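PDB 6J3E: glutathione S-transferase from Ceriporiopsis subvermispora, which probably catalyses the attack of glutathione thiol on electrophilic substrates, as a serine-type glutathione transferase built from a thioredoxin-like and an all-helical domain. Local coordinates for residues A[126-130]-A[174-178]; A[182-186]-A[238-242]; A[211-216]-A[243-247]. All coordinates share one frame; numbering follows the deposited sequence.

How the contacts relate
Every segment lies in the helical C-terminal domain. Helix 109-136 comes first, and contact 1 joins its residues 126-130 to residues 174-178 of helix 169-189, 44 residues further on, where the two run nearly antiparallel. Eight residues beyond Ala-174, the same helix reaches Phe-182 and opens contact 2, whose partner is the last helix, 235-247. Contact 3 joins helix 206-222 to that last helix; its first segment falls inside the loop of contact 2 and its second beyond it, so the two cross, whereas contact 1 precedes both in series. Phe-182 and Ile-185 also pack on Val-215 and Ile-211, and Leu-127 on Trp-214, which knits the four helices into one bundle.

Contact 1: A[126-130]-A[174-178]; sequences ALAPI and AWEKI
Ile-130 and Ile-178 fill the space between two helices that run almost antiparallel, and their terminal CD1 methyls lie 3.7 Å apart. The CD1 of Ile-130 is the busiest atom here. It touches CB of Ala-174 at 3.6 Å and sits over one face of the Trp-175 indole, 3.6 Å from the centroid of the five-membered ring and only 9° off its normal, a clean CH-pi contact. Isoleucine suits this place because CG1, anti to the carbonyl carbon (chi1 -76°), carries an extended arm out to the ring, which the arm meets at about a right angle.

Ile-178 answers from the other helix. Its CG1 lies 3.8 Å from CB of Ala-126 and also packs against that residue's carbonyl, while CG2 meets CD2 of Leu-127 at 3.7 Å. Small residues hold the positions where the backbones come close: Ala-126 has its CA 5.1 Å from that of Ile-178, and Ala-174 leaves room for the Ile-130 methyl. The short segments' axes approach to 8.7 Å at 147°.

Pro-129 interrupts the backbone bonding where helix 109-136 is kinked, and its CG rests near CB of Ala-174. Behind this first shell, the indole NE1 is hydrogen-bonded to Glu-228, which helps fix the ring beneath Ile-130, and Leu-127 reaches on to Trp-214 and Trp-217 of helix 206-222. The arrangement is a near-antiparallel helix pair of the all-helical C-terminal domain of the glutathione transferase fold.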
# COMPACT_ATOMS: atom_id res chain seq x y z
N ALA A 126 4.74 -2.64 -12.74
CA ALA A 126 4.82 -1.73 -13.88
C ALA A 126 6.21 -1.75 -14.50
O ALA A 126 6.34 -1.67 -15.72
CB ALA A 126 4.45 -0.31 -13.44
N LEU A 127 7.26 -1.88 -13.68
CA LEU A 127 8.60 -1.92 -14.23
C LEU A 127 8.86 -3.17 -15.04
O LEU A 127 9.53 -3.11 -16.08
CB LEU A 127 9.64 -1.81 -13.12
CG LEU A 127 9.60 -0.51 -12.34
CD1 LEU A 127 10.68 -0.52 -11.27
CD2 LEU A 127 9.85 0.61 -13.28
N ALA A 128 8.29 -4.31 -14.62
CA ALA A 128 8.73 -5.62 -15.10
C ALA A 128 8.81 -5.74 -16.63
O ALA A 128 9.85 -6.21 -17.12
CB ALA A 128 7.80 -6.69 -14.51
N PRO A 129 7.81 -5.33 -17.42
CA PRO A 129 7.91 -5.57 -18.87
C PRO A 129 9.08 -4.86 -19.53
O PRO A 129 9.58 -5.36 -20.55
CB PRO A 129 6.55 -5.09 -19.41
CG PRO A 129 5.95 -4.33 -18.37
CD PRO A 129 6.49 -4.79 -17.06
N ILE A 130 9.54 -3.75 -18.98
CA ILE A 130 10.70 -3.06 -19.53
C ILE A 130 11.98 -3.51 -18.86
O ILE A 130 13.01 -3.68 -19.52
CB ILE A 130 10.51 -1.54 -19.41
CG1 ILE A 130 9.53 -1.05 -20.49
CG2 ILE A 130 11.87 -0.81 -19.48
CD1 ILE A 130 8.91 0.28 -20.20
N ALA A 174 3.60 0.70 -21.32
CA ALA A 174 4.34 0.32 -20.12
C ALA A 174 4.91 1.54 -19.41
O ALA A 174 4.86 1.64 -18.18
CB ALA A 174 5.46 -0.64 -20.48
N TRP A 175 5.50 2.47 -20.17
CA TRP A 175 6.05 3.67 -19.54
C TRP A 175 4.95 4.46 -18.86
O TRP A 175 5.12 4.93 -17.72
CB TRP A 175 6.76 4.55 -20.56
CG TRP A 175 8.18 4.15 -20.73
CD1 TRP A 175 8.78 3.70 -21.88
CD2 TRP A 175 9.18 4.10 -19.71
NE1 TRP A 175 10.11 3.41 -21.64
CE2 TRP A 175 10.38 3.64 -20.31
CE3 TRP A 175 9.19 4.42 -18.34
CZ2 TRP A 175 11.56 3.49 -19.59
CZ3 TRP A 175 10.37 4.27 -17.64
CH2 TRP A 175 11.54 3.80 -18.27
N GLU A 176 3.81 4.59 -19.52
CA GLU A 176 2.71 5.36 -18.97
C GLU A 176 2.30 4.80 -17.63
O GLU A 176 2.08 5.55 -16.66
CB GLU A 176 1.55 5.35 -19.98
CG GLU A 176 0.20 5.64 -19.39
CD GLU A 176 -0.89 5.62 -20.46
OE1 GLU A 176 -1.15 4.55 -21.05
OE2 GLU A 176 -1.50 6.68 -20.73
N LYS A 177 2.24 3.47 -17.53
CA LYS A 177 1.91 2.83 -16.27
C LYS A 177 3.00 3.04 -15.24
O LYS A 177 2.72 3.20 -14.05
CB LYS A 177 1.64 1.35 -16.52
CG LYS A 177 0.67 0.74 -15.54
CD LYS A 177 0.16 -0.65 -15.99
CE LYS A 177 -0.52 -1.43 -14.84
NZ LYS A 177 0.47 -2.24 -14.06
N ILE A 178 4.26 3.07 -15.68
CA ILE A 178 5.34 3.30 -14.74
C ILE A 178 5.29 4.72 -14.21
O ILE A 178 5.48 4.96 -13.01
CB ILE A 178 6.71 3.00 -15.38
CG1 ILE A 178 6.84 1.51 -15.71
CG2 ILE A 178 7.85 3.47 -14.45
CD1 ILE A 178 7.94 1.23 -16.74

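Contact 2: A[182-186]-A[238-242]; sequences FGQIA and GKWAK
Trp-240 reaches across from helix 238-242 to lay its indole against helix 182-186. Its CB leaves the backbone toward that helix, and with CG anti to the carbonyl carbon (chi1 -44°) the ring projects into the gap. NE1 passes CB of Phe-182 at 3.6 Å, although its hydrogen goes to Asp-236. CE2 then meets CD2 of Phe-182, again at 3.6 Å: here the phenyl presents its edge to the indole face, an edge-to-face pair with centroids 4.9 Å apart and planes at 66°. Further out, CZ2 lies beside the Phe-182 carbonyl oxygen and 4.0 Å from CB of Ala-186. At the far rim CH2 touches CB and CG2 of Ile-185, with CG2 at 3.6 Å, while the backbone N of Ala-186 lies in the ring plane at the edge.

A broad, flat residue suits this site because the helix axes are 11.2 Å apart, and the small Ala-186 lets the ring approach the backbone. The opposite indole face rests on CB of Lys-239, whose amino group pairs with Asp-195. With only an alanine here, a gap would probably open beside Phe-182 and Ile-185, and Asp-236 would lose its indole partner. Crossing at 77°, the two helices pack through an edge-to-face aromatic pair in the all-helical C-terminal domain of the glutathione transferase fold.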
# COMPACT_ATOMS: atom_id res chain seq x y z
N PHE A 182 4.86 6.06 -10.18
CA PHE A 182 5.62 7.02 -9.40
C PHE A 182 4.81 8.28 -9.07
O PHE A 182 5.11 8.94 -8.09
CB PHE A 182 6.91 7.38 -10.12
CG PHE A 182 7.95 6.32 -10.01
CD1 PHE A 182 7.94 5.25 -10.89
CD2 PHE A 182 8.91 6.38 -9.00
CE1 PHE A 182 8.89 4.26 -10.77
CE2 PHE A 182 9.87 5.39 -8.88
CZ PHE A 182 9.86 4.33 -9.76
N GLY A 183 3.79 8.60 -9.87
CA GLY A 183 2.96 9.75 -9.57
C GLY A 183 2.14 9.55 -8.32
O GLY A 183 1.83 10.52 -7.62
N GLN A 184 1.79 8.31 -8.01
CA GLN A 184 1.14 8.04 -6.75
C GLN A 184 2.11 8.19 -5.60
O GLN A 184 1.73 8.67 -4.52
CB GLN A 184 0.53 6.65 -6.76
CG GLN A 184 -0.44 6.44 -7.87
CD GLN A 184 -0.75 4.98 -8.01
OE1 GLN A 184 -0.27 4.31 -8.94
NE2 GLN A 184 -1.55 4.46 -7.08
N ILE A 185 3.36 7.79 -5.79
CA ILE A 185 4.31 7.98 -4.70
C ILE A 185 4.47 9.46 -4.43
O ILE A 185 4.42 9.91 -3.27
CB ILE A 185 5.66 7.30 -5.00
CG1 ILE A 185 5.46 5.82 -5.31
CG2 ILE A 185 6.60 7.43 -3.79
CD1 ILE A 185 6.78 5.04 -5.29
N ALA A 186 4.61 10.26 -5.49
CA ALA A 186 4.76 11.70 -5.33
C ALA A 186 3.59 12.29 -4.57
O ALA A 186 3.78 13.07 -3.63
CB ALA A 186 4.92 12.37 -6.69
N GLY A 238 11.63 16.48 -11.05
CA GLY A 238 12.87 15.80 -10.74
C GLY A 238 12.90 15.07 -9.43
O GLY A 238 13.99 14.71 -8.97
N LYS A 239 11.74 14.80 -8.81
CA LYS A 239 11.73 14.28 -7.44
C LYS A 239 12.60 13.04 -7.29
O LYS A 239 13.29 12.87 -6.28
CB LYS A 239 10.30 13.98 -6.97
CG LYS A 239 10.24 13.40 -5.56
CD LYS A 239 8.81 13.15 -5.09
CE LYS A 239 8.06 14.47 -4.86
NZ LYS A 239 8.63 15.29 -3.76
N TRP A 240 12.58 12.15 -8.29
CA TRP A 240 13.29 10.89 -8.13
C TRP A 240 14.78 11.08 -8.29
O TRP A 240 15.57 10.44 -7.58
CB TRP A 240 12.72 9.87 -9.10
CG TRP A 240 11.22 9.96 -9.10
CD1 TRP A 240 10.40 10.25 -10.16
CD2 TRP A 240 10.37 9.79 -7.96
NE1 TRP A 240 9.08 10.24 -9.75
CE2 TRP A 240 9.04 9.96 -8.40
CE3 TRP A 240 10.59 9.48 -6.61
CZ2 TRP A 240 7.94 9.86 -7.53
CZ3 TRP A 240 9.51 9.37 -5.75
CH2 TRP A 240 8.20 9.57 -6.21
N ALA A 241 15.18 11.97 -9.20
CA ALA A 241 16.59 12.31 -9.33
C ALA A 241 17.12 12.85 -8.01
O ALA A 241 18.22 12.48 -7.58
CB ALA A 241 16.79 13.32 -10.45
N LYS A 242 16.32 13.67 -7.33
CA LYS A 242 16.76 14.27 -6.08
C LYS A 242 16.96 13.23 -4.99
O LYS A 242 17.95 13.28 -4.24
CB LYS A 242 15.76 15.35 -5.66
CG LYS A 242 15.61 16.43 -6.72
CD LYS A 242 14.55 17.45 -6.40
CE LYS A 242 14.42 18.46 -7.55
NZ LYS A 242 13.21 19.33 -7.41

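Contact 3: A[211-216]-A[243-247]; sequences IVGWVI and QLALF
Val-212 holds CG1 anti to its carbonyl carbon (chi1 -67°) and CG2 between the backbone N and that carbonyl carbon, a setting that turns both methyls to Phe-247. CG2 stands over the centre of the phenyl face, 4.1 Å from the centroid and 10° off the normal, as a CH-pi contact, while CG1 presses on CD1 of the same ring at 3.5 Å. A branched valine suits the spot because one short side chain supplies both touches. Its CG1 also lies 3.9 Å from CB of Gln-243.

Leu-244, with CG beside its own backbone N, points its two methyls at the facing helix, 206-222. CD1 meets CG1 of Val-215 at 3.9 Å, and CD2 meets CD1 of Ile-216 at the same separation. CD2 also approaches CB of Val-212 at 4.2 Å, so the forked leucine tip is gripped by three beta-branched residues, Val-212, Val-215 and Ile-216, spaced i, i+3, i+4 and therefore on one helix face.

Gln-243 is buried yet polar. Its OE1 rests 3.6 Å from CG2 of Ile-211, and its NE2 is satisfied by a hydrogen bond to the carbonyl of Leu-197, so the amide ties the helix to a loop while its aliphatic part packs inward.

Beyond the pair, Val-212 also packs on Tyr-29 of helix 22-34, the helix that carries the glutathione-binding Asn-23 and Lys-26. The segments cross steeply, at 104°, and the whole is a buried hydrophobic junction where the last helix of the glutathione transferase C-terminal domain packs across its core helix 206-222, near the interface with the thioredoxin-like domain.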
# COMPACT_ATOMS: atom_id res chain seq x y z
N ILE A 211 12.69 3.01 -2.33
CA ILE A 211 12.50 3.69 -3.60
C ILE A 211 13.82 3.79 -4.35
O ILE A 211 13.91 3.45 -5.53
CB ILE A 211 11.84 5.07 -3.37
CG1 ILE A 211 10.48 4.87 -2.68
CG2 ILE A 211 11.66 5.80 -4.66
CD1 ILE A 211 9.81 6.13 -2.25
N VAL A 212 14.88 4.23 -3.67
CA VAL A 212 16.15 4.40 -4.38
C VAL A 212 16.71 3.04 -4.79
O VAL A 212 17.44 2.94 -5.78
CB VAL A 212 17.14 5.21 -3.53
CG1 VAL A 212 16.65 6.65 -3.38
CG2 VAL A 212 17.32 4.56 -2.18
N GLY A 213 16.37 1.99 -4.05
CA GLY A 213 16.74 0.66 -4.50
C GLY A 213 16.24 0.38 -5.90
O GLY A 213 17.01 -0.01 -6.80
N TRP A 214 14.95 0.59 -6.13
CA TRP A 214 14.40 0.24 -7.43
C TRP A 214 14.78 1.28 -8.47
O TRP A 214 14.98 0.92 -9.64
CB TRP A 214 12.88 0.05 -7.32
CG TRP A 214 12.52 -1.18 -6.56
CD1 TRP A 214 12.47 -1.32 -5.19
CD2 TRP A 214 12.17 -2.46 -7.10
NE1 TRP A 214 12.12 -2.61 -4.85
CE2 TRP A 214 11.93 -3.33 -6.00
CE3 TRP A 214 12.05 -2.97 -8.40
CZ2 TRP A 214 11.58 -4.68 -6.18
CZ3 TRP A 214 11.69 -4.30 -8.56
CH2 TRP A 214 11.46 -5.14 -7.46
N VAL A 215 14.93 2.54 -8.07
CA VAL A 215 15.26 3.57 -9.05
C VAL A 215 16.69 3.41 -9.53
O VAL A 215 16.98 3.55 -10.72
CB VAL A 215 15.00 4.98 -8.47
CG1 VAL A 215 15.54 6.05 -9.41
CG2 VAL A 215 13.53 5.18 -8.29
N ILE A 216 17.62 3.08 -8.62
CA ILE A 216 19.01 2.90 -9.04
C ILE A 216 19.13 1.71 -9.98
O ILE A 216 19.99 1.69 -10.87
CB ILE A 216 19.95 2.78 -7.82
CG1 ILE A 216 21.36 3.19 -8.21
CG2 ILE A 216 20.00 1.36 -7.25
CD1 ILE A 216 21.44 4.57 -8.78
N GLN A 243 16.07 12.24 -4.90
CA GLN A 243 16.32 11.18 -3.93
C GLN A 243 17.60 10.44 -4.24
O GLN A 243 18.36 10.10 -3.33
CB GLN A 243 15.15 10.21 -3.91
CG GLN A 243 13.97 10.81 -3.24
CD GLN A 243 12.76 9.97 -3.40
OE1 GLN A 243 12.60 9.29 -4.41
NE2 GLN A 243 11.87 10.01 -2.41
N LEU A 244 17.86 10.17 -5.53
CA LEU A 244 19.12 9.53 -5.89
C LEU A 244 20.30 10.36 -5.40
O LEU A 244 21.23 9.82 -4.78
CB LEU A 244 19.19 9.34 -7.41
CG LEU A 244 18.54 8.07 -7.93
CD1 LEU A 244 19.04 7.74 -9.33
CD2 LEU A 244 18.86 6.96 -6.99
N ALA A 245 20.24 11.67 -5.60
CA ALA A 245 21.35 12.53 -5.18
C ALA A 245 21.53 12.48 -3.67
O ALA A 245 22.66 12.39 -3.17
CB ALA A 245 21.11 13.96 -5.65
N LEU A 246 20.42 12.54 -2.93
CA LEU A 246 20.50 12.50 -1.48
C LEU A 246 21.22 11.27 -0.96
O LEU A 246 21.86 11.32 0.09
CB LEU A 246 19.09 12.56 -0.90
CG LEU A 246 18.45 13.94 -0.83
CD1 LEU A 246 16.99 13.78 -0.44
CD2 LEU A 246 19.20 14.81 0.17
N PHE A 247 21.11 10.15 -1.69
CA PHE A 247 21.68 8.89 -1.27
C PHE A 247 23.02 8.59 -1.92
O PHE A 247 23.64 7.58 -1.59
CB PHE A 247 20.70 7.74 -1.56
CG PHE A 247 19.57 7.66 -0.59
CD1 PHE A 247 18.39 8.35 -0.82
CD2 PHE A 247 19.69 6.90 0.57
CE1 PHE A 247 17.35 8.29 0.09
CE2 PHE A 247 18.65 6.84 1.50
CZ PHE A 247 17.48 7.53 1.26